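Local coordinates for pesticidal crystal protein CRY4AA (Bacillus thuringiensis, PDB 2C9K) that kills mosquito larvae by binding to midgut epithelial cells and promoting their colloid-osmotic lysis, through the receptor-recognising and pore-forming fragment of a longer protoxin, at residues A[9-21]-A[250-262]. Numbering follows the deposited sequence.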
loop_
_atom_site.group_PDB
_atom_site.type_symbol
_atom_site.label_atom_id
_atom_site.label_comp_id
_atom_site.label_asym_id
_atom_site.label_seq_id
_atom_site.Cartn_x
_atom_site.Cartn_y
_atom_site.Cartn_z
ATOM N N VAL A 9 2.065 3.638 -11.779
ATOM C CA VAL A 9 2.644 2.346 -12.086
ATOM C C VAL A 9 1.963 1.287 -11.225
ATOM O O VAL A 9 1.721 0.169 -11.674
ATOM C CB VAL A 9 4.154 2.325 -11.789
ATOM C CG1 VAL A 9 4.686 0.908 -11.934
ATOM C CG2 VAL A 9 4.883 3.267 -12.732
ATOM N N VAL A 10 1.653 1.639 -9.984
ATOM C CA VAL A 10 1.012 0.691 -9.086
ATOM C C VAL A 10 -0.427 0.467 -9.516
ATOM O O VAL A 10 -0.939 -0.651 -9.453
ATOM C CB VAL A 10 1.054 1.195 -7.630
ATOM C CG1 VAL A 10 0.273 0.262 -6.723
ATOM C CG2 VAL A 10 2.489 1.277 -7.168
ATOM N N GLY A 11 -1.070 1.538 -9.969
ATOM C CA GLY A 11 -2.445 1.440 -10.420
ATOM C C GLY A 11 -2.606 0.540 -11.630
ATOM O O GLY A 11 -3.596 -0.183 -11.734
ATOM N N THR A 12 -1.634 0.571 -12.537
ATOM C CA THR A 12 -1.680 -0.234 -13.751
ATOM C C THR A 12 -1.518 -1.722 -13.498
ATOM O O THR A 12 -2.147 -2.543 -14.155
ATOM C CB THR A 12 -0.589 0.190 -14.725
ATOM O OG1 THR A 12 -0.642 1.608 -14.898
ATOM C CG2 THR A 12 -0.791 -0.480 -16.070
ATOM N N VAL A 13 -0.653 -2.064 -12.554
ATOM C CA VAL A 13 -0.407 -3.464 -12.204
ATOM C C VAL A 13 -1.665 -4.101 -11.596
ATOM O O VAL A 13 -2.051 -5.202 -11.992
ATOM C CB VAL A 13 0.790 -3.589 -11.219
ATOM C CG1 VAL A 13 0.944 -5.015 -10.756
ATOM C CG2 VAL A 13 2.062 -3.126 -11.897
ATOM N N LEU A 14 -2.302 -3.407 -10.649
ATOM C CA LEU A 14 -3.531 -3.901 -10.023
ATOM C C LEU A 14 -4.545 -4.217 -11.113
ATOM O O LEU A 14 -5.133 -5.298 -11.143
ATOM C CB LEU A 14 -4.119 -2.852 -9.078
ATOM C CG LEU A 14 -3.449 -2.724 -7.713
ATOM C CD1 LEU A 14 -3.844 -1.419 -7.053
ATOM C CD2 LEU A 14 -3.837 -3.915 -6.852
ATOM N N THR A 15 -4.742 -3.254 -12.007
ATOM C CA THR A 15 -5.664 -3.391 -13.127
ATOM C C THR A 15 -5.185 -4.477 -14.084
ATOM O O THR A 15 -5.980 -5.186 -14.686
ATOM C CB THR A 15 -5.754 -2.070 -13.902
ATOM O OG1 THR A 15 -6.210 -1.040 -13.019
ATOM C CG2 THR A 15 -6.705 -2.193 -15.069
ATOM N N GLY A 16 -3.873 -4.607 -14.200
ATOM C CA GLY A 16 -3.297 -5.578 -15.106
ATOM C C GLY A 16 -3.528 -7.041 -14.815
ATOM O O GLY A 16 -3.612 -7.843 -15.748
ATOM N N PHE A 17 -3.615 -7.404 -13.539
ATOM C CA PHE A 17 -3.828 -8.800 -13.181
ATOM C C PHE A 17 -5.262 -9.254 -13.403
ATOM O O PHE A 17 -5.634 -10.366 -13.027
ATOM C CB PHE A 17 -3.422 -9.040 -11.730
ATOM C CG PHE A 17 -1.940 -9.036 -11.520
ATOM C CD1 PHE A 17 -1.331 -8.031 -10.791
ATOM C CD2 PHE A 17 -1.148 -10.021 -12.093
ATOM C CE1 PHE A 17 0.054 -8.008 -10.640
ATOM C CE2 PHE A 17 0.232 -10.006 -11.947
ATOM C CZ PHE A 17 0.832 -8.994 -11.220
ATOM N N GLY A 18 -6.044 -8.386 -14.046
ATOM C CA GLY A 18 -7.443 -8.658 -14.336
ATOM C C GLY A 18 -7.735 -9.884 -15.184
ATOM O O GLY A 18 -8.712 -10.588 -14.921
ATOM N N PHE A 19 -6.912 -10.169 -16.192
ATOM C CA PHE A 19 -7.178 -11.339 -17.031
ATOM C C PHE A 19 -6.072 -12.400 -17.013
ATOM O O PHE A 19 -5.455 -12.660 -15.979
ATOM C CB PHE A 19 -7.447 -10.903 -18.477
ATOM C CG PHE A 19 -7.885 -9.469 -18.616
ATOM C CD1 PHE A 19 -6.940 -8.435 -18.641
ATOM C CD2 PHE A 19 -9.239 -9.154 -18.760
ATOM C CE1 PHE A 19 -7.336 -7.104 -18.815
ATOM C CE2 PHE A 19 -9.651 -7.831 -18.932
ATOM C CZ PHE A 19 -8.689 -6.800 -18.962
ATOM N N THR A 20 -5.841 -13.015 -18.172
ATOM C CA THR A 20 -4.815 -14.049 -18.354
ATOM C C THR A 20 -4.717 -14.363 -19.848
ATOM O O THR A 20 -5.593 -15.024 -20.413
ATOM C CB THR A 20 -5.160 -15.341 -17.573
ATOM O OG1 THR A 20 -4.261 -16.392 -17.956
ATOM C CG2 THR A 20 -6.591 -15.763 -17.847
ATOM N N THR A 21 -3.642 -13.902 -20.483
ATOM C CA THR A 21 -3.480 -14.102 -21.917
ATOM C C THR A 21 -2.041 -14.346 -22.411
ATOM O O THR A 21 -1.068 -14.032 -21.722
ATOM C CB THR A 21 -4.062 -12.893 -22.654
ATOM O OG1 THR A 21 -3.761 -11.700 -21.912
ATOM C CG2 THR A 21 -5.576 -13.030 -22.800
ATOM N N LYS A 250 0.576 -19.981 -9.109
ATOM C CA LYS A 250 -0.419 -19.658 -8.094
ATOM C C LYS A 250 -1.684 -18.992 -8.627
ATOM O O LYS A 250 -2.786 -19.325 -8.199
ATOM C CB LYS A 250 0.207 -18.749 -7.045
ATOM C CG LYS A 250 1.359 -19.365 -6.267
ATOM C CD LYS A 250 0.887 -19.946 -4.944
ATOM C CE LYS A 250 0.253 -21.319 -5.094
ATOM N NZ LYS A 250 1.280 -22.404 -5.175
ATOM N N TYR A 251 -1.528 -18.042 -9.546
ATOM C CA TYR A 251 -2.675 -17.327 -10.116
ATOM C C TYR A 251 -2.784 -17.479 -11.641
ATOM O O TYR A 251 -2.439 -16.572 -12.402
ATOM C CB TYR A 251 -2.602 -15.844 -9.734
ATOM C CG TYR A 251 -2.430 -15.614 -8.241
ATOM C CD1 TYR A 251 -1.175 -15.676 -7.645
ATOM C CD2 TYR A 251 -3.534 -15.384 -7.418
ATOM C CE1 TYR A 251 -1.024 -15.518 -6.272
ATOM C CE2 TYR A 251 -3.391 -15.224 -6.038
ATOM C CZ TYR A 251 -2.135 -15.293 -5.475
ATOM O OH TYR A 251 -1.986 -15.137 -4.113
ATOM N N PRO A 252 -3.303 -18.634 -12.099
ATOM C CA PRO A 252 -3.509 -19.038 -13.491
ATOM C C PRO A 252 -4.403 -18.151 -14.342
ATOM O O PRO A 252 -4.063 -17.804 -15.478
ATOM C CB PRO A 252 -4.122 -20.424 -13.355
ATOM C CG PRO A 252 -3.654 -20.887 -12.043
ATOM C CD PRO A 252 -3.812 -19.678 -11.203
ATOM N N ILE A 253 -5.553 -17.791 -13.788
ATOM C CA ILE A 253 -6.535 -17.005 -14.520
ATOM C C ILE A 253 -6.713 -15.522 -14.175
ATOM O O ILE A 253 -7.671 -14.904 -14.638
ATOM C CB ILE A 253 -7.907 -17.691 -14.411
ATOM C CG1 ILE A 253 -8.433 -17.573 -12.977
ATOM C CG2 ILE A 253 -7.767 -19.169 -14.765
ATOM C CD1 ILE A 253 -9.792 -18.198 -12.762
ATOM N N GLY A 254 -5.818 -14.938 -13.390
ATOM C CA GLY A 254 -5.990 -13.533 -13.057
ATOM C C GLY A 254 -6.311 -13.347 -11.587
ATOM O O GLY A 254 -6.736 -14.291 -10.922
ATOM N N VAL A 255 -6.119 -12.136 -11.073
ATOM C CA VAL A 255 -6.363 -11.880 -9.659
ATOM C C VAL A 255 -6.755 -10.459 -9.359
ATOM O O VAL A 255 -6.185 -9.526 -9.915
ATOM C CB VAL A 255 -5.102 -12.089 -8.802
ATOM C CG1 VAL A 255 -5.492 -12.650 -7.442
ATOM C CG2 VAL A 255 -4.091 -12.948 -9.530
ATOM N N GLN A 256 -7.698 -10.294 -8.443
ATOM C CA GLN A 256 -8.106 -8.964 -8.023
ATOM C C GLN A 256 -7.574 -8.818 -6.599
ATOM O O GLN A 256 -8.013 -9.519 -5.692
ATOM C CB GLN A 256 -9.629 -8.825 -8.047
ATOM C CG GLN A 256 -10.129 -7.423 -7.736
ATOM C CD GLN A 256 -9.486 -6.369 -8.624
ATOM O OE1 GLN A 256 -8.297 -6.062 -8.493
ATOM N NE2 GLN A 256 -10.272 -5.811 -9.539
ATOM N N SER A 257 -6.611 -7.926 -6.403
ATOM C CA SER A 257 -6.040 -7.735 -5.081
ATOM C C SER A 257 -6.136 -6.279 -4.657
ATOM O O SER A 257 -6.476 -5.423 -5.467
ATOM C CB SER A 257 -4.576 -8.167 -5.085
ATOM O OG SER A 257 -3.817 -7.313 -5.910
ATOM N N GLU A 258 -5.838 -6.006 -3.389
ATOM C CA GLU A 258 -5.889 -4.644 -2.869
ATOM C C GLU A 258 -4.770 -4.373 -1.865
ATOM O O GLU A 258 -4.141 -5.293 -1.353
ATOM C CB GLU A 258 -7.261 -4.374 -2.239
ATOM C CG GLU A 258 -7.640 -5.269 -1.056
ATOM C CD GLU A 258 -9.131 -5.165 -0.688
ATOM O OE1 GLU A 258 -9.493 -5.480 0.465
ATOM O OE2 GLU A 258 -9.949 -4.784 -1.557
ATOM N N LEU A 259 -4.512 -3.100 -1.601
ATOM C CA LEU A 259 -3.470 -2.698 -0.665
ATOM C C LEU A 259 -4.183 -2.063 0.529
ATOM O O LEU A 259 -4.845 -1.035 0.373
ATOM C CB LEU A 259 -2.537 -1.690 -1.351
ATOM C CG LEU A 259 -1.951 -2.114 -2.711
ATOM C CD1 LEU A 259 -1.355 -0.916 -3.421
ATOM C CD2 LEU A 259 -0.900 -3.194 -2.522
ATOM N N THR A 260 -4.048 -2.669 1.713
ATOM C CA THR A 260 -4.733 -2.183 2.925
ATOM C C THR A 260 -3.950 -1.285 3.867
ATOM O O THR A 260 -4.534 -0.692 4.773
ATOM C CB THR A 260 -5.242 -3.339 3.795
ATOM O OG1 THR A 260 -4.125 -3.963 4.434
ATOM C CG2 THR A 260 -5.984 -4.365 2.957
ATOM N N ARG A 261 -2.639 -1.193 3.668
ATOM C CA ARG A 261 -1.783 -0.355 4.519
ATOM C C ARG A 261 -2.161 1.137 4.566
ATOM O O ARG A 261 -2.733 1.681 3.614
ATOM C CB ARG A 261 -0.335 -0.454 4.046
ATOM C CG ARG A 261 0.036 0.523 2.926
ATOM C CD ARG A 261 -0.806 0.312 1.679
ATOM N NE ARG A 261 -0.410 1.191 0.582
ATOM C CZ ARG A 261 -0.814 2.449 0.442
ATOM N NH1 ARG A 261 -1.643 2.985 1.334
ATOM N NH2 ARG A 261 -0.387 3.172 -0.591
ATOM N N GLU A 262 -1.818 1.794 5.670
ATOM C CA GLU A 262 -2.069 3.230 5.815
ATOM C C GLU A 262 -0.760 3.999 5.682
ATOM O O GLU A 262 0.313 3.474 5.985
ATOM C CB GLU A 262 -2.657 3.575 7.193
ATOM C CG GLU A 262 -4.135 3.264 7.386
ATOM C CD GLU A 262 -4.701 3.822 8.689
ATOM O OE1 GLU A 262 -4.226 3.441 9.775
ATOM O OE2 GLU A 262 -5.630 4.648 8.627
HETATM O O HOH W 1 -5.095 -7.078 -8.759
#
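Pro252 meets Thr20 through a hydrogen bond from Thr20 OG1 to Pro252 O of 2.9 Å, the donor lying in the carbonyl plane. The first torsion of Thr20 (chi1 170°) sets OG1 opposite the backbone N for this bond and leaves CG2 over the backbone of Ile253, 3.5 Å from Ile253 O. Gly254 passes close against the residues that follow helix 5-16, and, having no side chain, it lets the two backbones approach, its CA 3.2 Å from Phe17 O and 3.1 Å from Phe19 O. Val255 N then donates to Phe17 O at 2.7 Å (N-H...O 161°), tilted out of the carbonyl plane. Next to this bond, a water joins the last helical turn to the strand: it accepts from Ser257 N and lies within hydrogen-bonding distance of Leu14 O and Val255 O, but more acceptors are in reach than it has protons, so not every one can be served at once. Ser257 also receives the end of Leu14, whose CD2 lies 3.3 Å from Ser257 O. Leu259 completes the contact with CD1 against Val10 CG1 at 3.9 Å, the two side chains crossing at a slant. Polar bonds thus concentrate at the helix end, with apolar contact one to two turns back. Segment 250-262 runs between helix 5-16 of the N-terminal helical domain and strand 471-475, with which strand 255-256 pairs in parallel; Leu259 also touches Asp238 of helix 222-240 and His457 of strand 450-457, where the three-domain toxin's helical and beta parts meet.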